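E3 ubiquitin ligase RavN (Legionella pneumophila, PDB 5MIY) acts as an E3 ubiquitin ligase, an effector of Legionella that probably promotes transfer of ubiquitin to target proteins in the infected host cell. Local coordinates at residues Ser50-Pro61 and Pro100-Phe108. Numbering follows the deposited sequence.
Sequences SDPTTHAEKYWP and PDKTEPKQF. With SO4 (sulfate ion), chain F.
P100 and P105 clamp the indole of W60 from opposite faces where 100-108 supplies the edge strand, 106-107, of a four-stranded antiparallel sheet, paired with 58-61. P100 CB sits 3.8 Å from the centroid of the W60 five-membered ring, a CH-pi contact; the compact, puckered proline ring presents a C-H of CB to the aromatic face. At the indole edge, T103 lends its carbonyl: W60 NE1 donates to T103 O (3.0 Å), almost in the ring plane, satisfying the one polar atom of a buried side chain and fixing the rotation of the ring. P105 completes the clamp, its CB 3.7 Å from the same five-membered centroid.

K106 begins the ladder as the hydrogen-bonded partner of Y59, with Y59 N giving to K106 O and K106 N to Y59 O. Its aliphatic CB lies over the Y59 ring face, while the methylenes carry the amine beyond the ring, as befits a lysine at the surface. Q107, the non-hydrogen-bonded partner of K58, shares the other face of the sheet with it, and the two long polar chains cross there. Next to this pair, a sulfate ion, probably from the crystallisation liquor, accepts from the backbone N atoms of E57 and K58.

F108 is buried and gives the most surface to the contact, a large apolar ring suited to a site between backbone and tyrosine. CG anti to the carbonyl carbon (chi1 -77°) sets one face against the S50-D51 backbone and the opposite face against the edge of Y59, centroids 4.8 Å apart and planes at 51°. The F108 backbone carries the pairing past the strand: F108 N donates to E57 O at 2.8 Å, with an N-H...O angle of 162°.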
ATOM      1  N   SER A  50      -0.193   5.291   9.195  1.00 35.81           N
ATOM      2  CA  SER A  50       0.579   4.076   8.968  1.00 37.46           C
ATOM      3  C   SER A  50      -0.199   3.201   8.000  1.00 39.42           C
ATOM      4  O   SER A  50      -1.383   3.432   7.736  1.00 40.93           O
ATOM      5  CB  SER A  50       0.835   3.323  10.271  1.00 42.57           C
ATOM      6  OG  SER A  50      -0.388   2.849  10.804  1.00 45.41           O
ATOM      7  N   ASP A  51       0.483   2.191   7.479  1.00 42.22           N
ATOM      8  CA  ASP A  51      -0.155   1.227   6.595  1.00 41.71           C
ATOM      9  C   ASP A  51      -1.217   0.450   7.367  1.00 42.53           C
ATOM     10  O   ASP A  51      -0.944  -0.019   8.477  1.00 43.41           O
ATOM     11  CB  ASP A  51       0.890   0.274   6.026  1.00 41.49           C
ATOM     12  CG  ASP A  51       0.270  -0.899   5.307  1.00 43.66           C
ATOM     13  OD1 ASP A  51      -0.466  -0.667   4.324  1.00 44.68           O
ATOM     14  OD2 ASP A  51       0.512  -2.049   5.727  1.00 48.52           O
ATOM     15  N   PRO A  52      -2.429   0.296   6.822  1.00 41.75           N
ATOM     16  CA  PRO A  52      -3.505  -0.361   7.595  1.00 44.06           C
ATOM     17  C   PRO A  52      -3.196  -1.763   8.128  1.00 49.21           C
ATOM     18  O   PRO A  52      -3.485  -2.038   9.299  1.00 53.73           O
ATOM     19  CB  PRO A  52      -4.667  -0.373   6.592  1.00 42.73           C
ATOM     20  CG  PRO A  52      -4.463   0.876   5.800  1.00 39.51           C
ATOM     21  CD  PRO A  52      -2.951   0.992   5.632  1.00 38.35           C
ATOM     22  N   THR A  53      -2.628  -2.663   7.318  1.00 50.50           N
ATOM     23  CA  THR A  53      -2.493  -4.052   7.758  1.00 48.76           C
ATOM     24  C   THR A  53      -1.213  -4.334   8.541  1.00 51.60           C
ATOM     25  O   THR A  53      -1.180  -5.296   9.316  1.00 55.88           O
ATOM     26  CB  THR A  53      -2.567  -5.013   6.563  1.00 49.74           C
ATOM     27  OG1 THR A  53      -1.495  -4.746   5.648  1.00 53.18           O
ATOM     28  CG2 THR A  53      -3.905  -4.875   5.840  1.00 45.41           C
ATOM     29  N   THR A  54      -0.151  -3.546   8.364  1.00 51.64           N
ATOM     30  CA  THR A  54       1.095  -3.790   9.083  1.00 52.78           C
ATOM     31  C   THR A  54       1.459  -2.683  10.059  1.00 55.53           C
ATOM     32  O   THR A  54       2.358  -2.884  10.885  1.00 58.38           O
ATOM     33  CB  THR A  54       2.272  -3.972   8.108  1.00 52.52           C
ATOM     34  OG1 THR A  54       2.590  -2.717   7.489  1.00 51.29           O
ATOM     35  CG2 THR A  54       1.959  -5.023   7.039  1.00 51.28           C
ATOM     36  N   HIS A  55       0.801  -1.525   9.974  1.00 54.37           N
ATOM     37  CA  HIS A  55       1.137  -0.328  10.739  1.00 53.58           C
ATOM     38  C   HIS A  55       2.561   0.151  10.468  1.00 51.31           C
ATOM     39  O   HIS A  55       3.142   0.878  11.280  1.00 51.04           O
ATOM     40  CB  HIS A  55       0.896  -0.542  12.238  1.00 55.94           C
ATOM     41  CG  HIS A  55      -0.555  -0.657  12.592  1.00 63.29           C
ATOM     42  ND1 HIS A  55      -0.996  -1.083  13.827  1.00 69.76           N
ATOM     43  CD2 HIS A  55      -1.669  -0.401  11.865  1.00 65.79           C
ATOM     44  CE1 HIS A  55      -2.318  -1.080  13.846  1.00 71.64           C
ATOM     45  NE2 HIS A  55      -2.750  -0.672  12.665  1.00 70.66           N
ATOM     46  N   ALA A  56       3.135  -0.238   9.331  1.00 48.98           N
ATOM     47  CA  ALA A  56       4.415   0.318   8.921  1.00 45.95           C
ATOM     48  C   ALA A  56       4.273   1.814   8.661  1.00 48.26           C
ATOM     49  O   ALA A  56       3.289   2.271   8.069  1.00 47.88           O
ATOM     50  CB  ALA A  56       4.937  -0.397   7.671  1.00 45.18           C
ATOM     51  N   GLU A  57       5.256   2.586   9.124  1.00 45.68           N
ATOM     52  CA  GLU A  57       5.238   4.026   8.908  1.00 46.64           C
ATOM     53  C   GLU A  57       6.015   4.446   7.671  1.00 48.34           C
ATOM     54  O   GLU A  57       5.817   5.564   7.182  1.00 52.39           O
ATOM     55  CB  GLU A  57       5.790   4.755  10.140  1.00 50.89           C
ATOM     56  CG  GLU A  57       4.895   4.623  11.352  1.00 54.75           C
ATOM     57  CD  GLU A  57       5.281   5.560  12.475  1.00 61.44           C
ATOM     58  OE1 GLU A  57       5.563   6.749  12.206  1.00 63.86           O
ATOM     59  OE2 GLU A  57       5.300   5.099  13.631  1.00 64.96           O
ATOM     60  N   LYS A  58       6.879   3.581   7.156  1.00 47.41           N
ATOM     61  CA  LYS A  58       7.694   3.864   5.986  1.00 48.74           C
ATOM     62  C   LYS A  58       7.210   3.009   4.825  1.00 47.77           C
ATOM     63  O   LYS A  58       6.814   1.856   5.019  1.00 52.13           O
ATOM     64  CB  LYS A  58       9.176   3.583   6.268  1.00 49.10           C
ATOM     65  CG  LYS A  58       9.734   4.331   7.474  1.00 55.35           C
ATOM     66  CD  LYS A  58      11.256   4.278   7.506  1.00 61.97           C
ATOM     67  CE  LYS A  58      11.825   5.186   8.597  1.00 66.48           C
ATOM     68  NZ  LYS A  58      11.340   6.596   8.486  1.00 66.80           N
ATOM     69  N   TYR A  59       7.235   3.575   3.619  1.00 45.20           N
ATOM     70  CA  TYR A  59       6.794   2.846   2.440  1.00 45.10           C
ATOM     71  C   TYR A  59       7.570   3.328   1.222  1.00 48.57           C
ATOM     72  O   TYR A  59       8.140   4.423   1.214  1.00 49.95           O
ATOM     73  CB  TYR A  59       5.284   3.011   2.200  1.00 42.46           C
ATOM     74  CG  TYR A  59       4.880   4.421   1.836  1.00 42.07           C
ATOM     75  CD1 TYR A  59       4.572   5.353   2.822  1.00 40.12           C
ATOM     76  CD2 TYR A  59       4.796   4.823   0.508  1.00 41.75           C
ATOM     77  CE1 TYR A  59       4.214   6.635   2.505  1.00 40.01           C
ATOM     78  CE2 TYR A  59       4.425   6.117   0.178  1.00 42.57           C
ATOM     79  CZ  TYR A  59       4.135   7.016   1.187  1.00 43.15           C
ATOM     80  OH  TYR A  59       3.761   8.308   0.884  1.00 44.98           O
ATOM     81  N   TRP A  60       7.564   2.497   0.179  1.00 48.25           N
ATOM     82  CA  TRP A  60       8.164   2.830  -1.103  1.00 46.19           C
ATOM     83  C   TRP A  60       7.043   2.901  -2.132  1.00 43.92           C
ATOM     84  O   TRP A  60       6.379   1.883  -2.377  1.00 44.07           O
ATOM     85  CB  TRP A  60       9.212   1.784  -1.515  1.00 46.41           C
ATOM     86  CG  TRP A  60      10.455   1.763  -0.634  1.00 48.41           C
ATOM     87  CD1 TRP A  60      11.625   2.432  -0.848  1.00 50.49           C
ATOM     88  CD2 TRP A  60      10.627   1.039   0.595  1.00 49.13           C
ATOM     89  NE1 TRP A  60      12.518   2.163   0.166  1.00 52.11           N
ATOM     90  CE2 TRP A  60      11.929   1.316   1.066  1.00 49.89           C
ATOM     91  CE3 TRP A  60       9.806   0.188   1.342  1.00 50.33           C
ATOM     92  CZ2 TRP A  60      12.426   0.773   2.253  1.00 50.82           C
ATOM     93  CZ3 TRP A  60      10.299  -0.352   2.515  1.00 50.26           C
ATOM     94  CH2 TRP A  60      11.604  -0.060   2.959  1.00 50.40           C
ATOM     95  N   PRO A  61       6.769   4.059  -2.731  1.00 43.78           N
ATOM     96  CA  PRO A  61       5.691   4.138  -3.722  1.00 45.82           C
ATOM     97  C   PRO A  61       6.005   3.335  -4.975  1.00 45.01           C
ATOM     98  O   PRO A  61       7.151   3.251  -5.418  1.00 45.60           O
ATOM     99  CB  PRO A  61       5.601   5.638  -4.035  1.00 46.34           C
ATOM    100  CG  PRO A  61       6.909   6.207  -3.598  1.00 48.18           C
ATOM    101  CD  PRO A  61       7.364   5.374  -2.446  1.00 47.70           C
ATOM    102  N   PRO A 100      14.915  -1.320  -2.461  1.00 61.36           N
ATOM    103  CA  PRO A 100      14.431  -0.574  -1.290  1.00 62.26           C
ATOM    104  C   PRO A 100      15.512  -0.312  -0.257  1.00 66.21           C
ATOM    105  O   PRO A 100      15.482   0.735   0.401  1.00 64.28           O
ATOM    106  CB  PRO A 100      13.322  -1.478  -0.736  1.00 62.25           C
ATOM    107  CG  PRO A 100      13.696  -2.849  -1.197  1.00 61.93           C
ATOM    108  CD  PRO A 100      14.367  -2.686  -2.523  1.00 61.04           C
ATOM    109  N   ASP A 101      16.474  -1.224  -0.100  1.00 67.67           N
ATOM    110  CA  ASP A 101      17.552  -1.001   0.855  1.00 69.66           C
ATOM    111  C   ASP A 101      18.574   0.015   0.358  1.00 66.42           C
ATOM    112  O   ASP A 101      19.482   0.367   1.116  1.00 68.08           O
ATOM    113  CB  ASP A 101      18.241  -2.326   1.195  1.00 74.28           C
ATOM    114  CG  ASP A 101      17.369  -3.235   2.053  1.00 80.97           C
ATOM    115  OD1 ASP A 101      16.417  -2.724   2.691  1.00 85.24           O
ATOM    116  OD2 ASP A 101      17.626  -4.458   2.089  1.00 81.11           O
ATOM    117  N   LYS A 102      18.442   0.495  -0.882  1.00 59.19           N
ATOM    118  CA  LYS A 102      19.252   1.592  -1.396  1.00 59.76           C
ATOM    119  C   LYS A 102      18.408   2.774  -1.868  1.00 58.57           C
ATOM    120  O   LYS A 102      18.930   3.664  -2.551  1.00 59.22           O
ATOM    121  CB  LYS A 102      20.152   1.097  -2.536  1.00 64.93           C
ATOM    122  CG  LYS A 102      20.852  -0.227  -2.237  1.00 69.94           C
ATOM    123  CD  LYS A 102      22.361  -0.154  -2.467  1.00 72.50           C
ATOM    124  CE  LYS A 102      22.984  -1.545  -2.407  1.00 73.99           C
ATOM    125  NZ  LYS A 102      22.134  -2.547  -3.131  1.00 74.37           N
ATOM    126  N   THR A 103      17.124   2.822  -1.518  1.00 57.51           N
ATOM    127  CA  THR A 103      16.264   3.945  -1.864  1.00 56.53           C
ATOM    128  C   THR A 103      15.593   4.442  -0.594  1.00 54.60           C
ATOM    129  O   THR A 103      15.122   3.640   0.214  1.00 56.10           O
ATOM    130  CB  THR A 103      15.204   3.550  -2.905  1.00 58.30           C
ATOM    131  OG1 THR A 103      15.849   3.022  -4.071  1.00 58.94           O
ATOM    132  CG2 THR A 103      14.348   4.756  -3.312  1.00 58.40           C
ATOM    133  N   GLU A 104      15.572   5.751  -0.412  1.00 51.30           N
ATOM    134  CA  GLU A 104      14.985   6.308   0.796  1.00 54.78           C
ATOM    135  C   GLU A 104      13.477   6.134   0.716  1.00 54.44           C
ATOM    136  O   GLU A 104      12.872   6.564  -0.274  1.00 54.07           O
ATOM    137  CB  GLU A 104      15.350   7.778   0.943  1.00 63.29           C
ATOM    138  CG  GLU A 104      14.935   8.388   2.270  1.00 73.06           C
ATOM    139  CD  GLU A 104      15.892   9.468   2.726  1.00 81.75           C
ATOM    140  OE1 GLU A 104      16.568  10.068   1.864  1.00 83.71           O
ATOM    141  OE2 GLU A 104      15.978   9.707   3.948  1.00 85.85           O
ATOM    142  N   PRO A 105      12.839   5.485   1.687  1.00 53.49           N
ATOM    143  CA  PRO A 105      11.375   5.397   1.672  1.00 52.83           C
ATOM    144  C   PRO A 105      10.759   6.740   2.025  1.00 51.77           C
ATOM    145  O   PRO A 105      11.421   7.661   2.509  1.00 53.61           O
ATOM    146  CB  PRO A 105      11.064   4.342   2.737  1.00 50.56           C
ATOM    147  CG  PRO A 105      12.234   4.429   3.690  1.00 50.57           C
ATOM    148  CD  PRO A 105      13.429   4.775   2.839  1.00 53.57           C
ATOM    149  N   LYS A 106       9.466   6.847   1.749  1.00 49.19           N
ATOM    150  CA  LYS A 106       8.650   7.928   2.276  1.00 48.09           C
ATOM    151  C   LYS A 106       8.054   7.500   3.612  1.00 47.88           C
ATOM    152  O   LYS A 106       8.163   6.345   4.028  1.00 49.13           O
ATOM    153  CB  LYS A 106       7.562   8.315   1.275  1.00 49.32           C
ATOM    154  CG  LYS A 106       8.113   8.752  -0.065  1.00 54.42           C
ATOM    155  CD  LYS A 106       7.164   9.686  -0.780  1.00 58.71           C
ATOM    156  CE  LYS A 106       7.930  10.663  -1.662  1.00 67.88           C
ATOM    157  NZ  LYS A 106       7.263  12.000  -1.717  1.00 73.01           N
ATOM    158  N   GLN A 107       7.431   8.454   4.298  1.00 48.60           N
ATOM    159  CA  GLN A 107       6.853   8.209   5.614  1.00 48.80           C
ATOM    160  C   GLN A 107       5.411   8.677   5.621  1.00 45.09           C
ATOM    161  O   GLN A 107       5.104   9.742   5.080  1.00 46.86           O
ATOM    162  CB  GLN A 107       7.618   8.939   6.713  1.00 54.73           C
ATOM    163  CG  GLN A 107       8.259   8.035   7.744  1.00 64.45           C
ATOM    164  CD  GLN A 107       8.725   8.805   8.965  1.00 71.04           C
ATOM    165  OE1 GLN A 107       9.740   9.499   8.921  1.00 73.76           O
ATOM    166  NE2 GLN A 107       7.979   8.694  10.061  1.00 72.98           N
ATOM    167  N   PHE A 108       4.532   7.869   6.213  1.00 41.53           N
ATOM    168  CA  PHE A 108       3.163   8.317   6.430  1.00 40.43           C
ATOM    169  C   PHE A 108       3.180   9.570   7.291  1.00 43.01           C
ATOM    170  O   PHE A 108       4.042   9.735   8.161  1.00 44.39           O
ATOM    171  CB  PHE A 108       2.330   7.217   7.095  1.00 40.11           C
ATOM    172  CG  PHE A 108       1.909   6.121   6.149  1.00 40.72           C
ATOM    173  CD1 PHE A 108       0.772   6.255   5.362  1.00 39.90           C
ATOM    174  CD2 PHE A 108       2.656   4.955   6.041  1.00 41.49           C
ATOM    175  CE1 PHE A 108       0.388   5.237   4.481  1.00 40.54           C
ATOM    176  CE2 PHE A 108       2.279   3.938   5.169  1.00 44.07           C
ATOM    177  CZ  PHE A 108       1.139   4.080   4.391  1.00 41.79           C
TER
HETATM  178  S   SO4 F 203       8.475   1.244  10.152  0.84 90.09           S
HETATM  179  O1  SO4 F 203       7.237   1.777  10.709  0.84 89.14           O
HETATM  180  O2  SO4 F 203       8.761  -0.050  10.766  0.84 90.44           O
HETATM  181  O3  SO4 F 203       9.573   2.167  10.436  0.84 90.85           O
HETATM  182  O4  SO4 F 203       8.335   1.077   8.707  0.84 87.42           O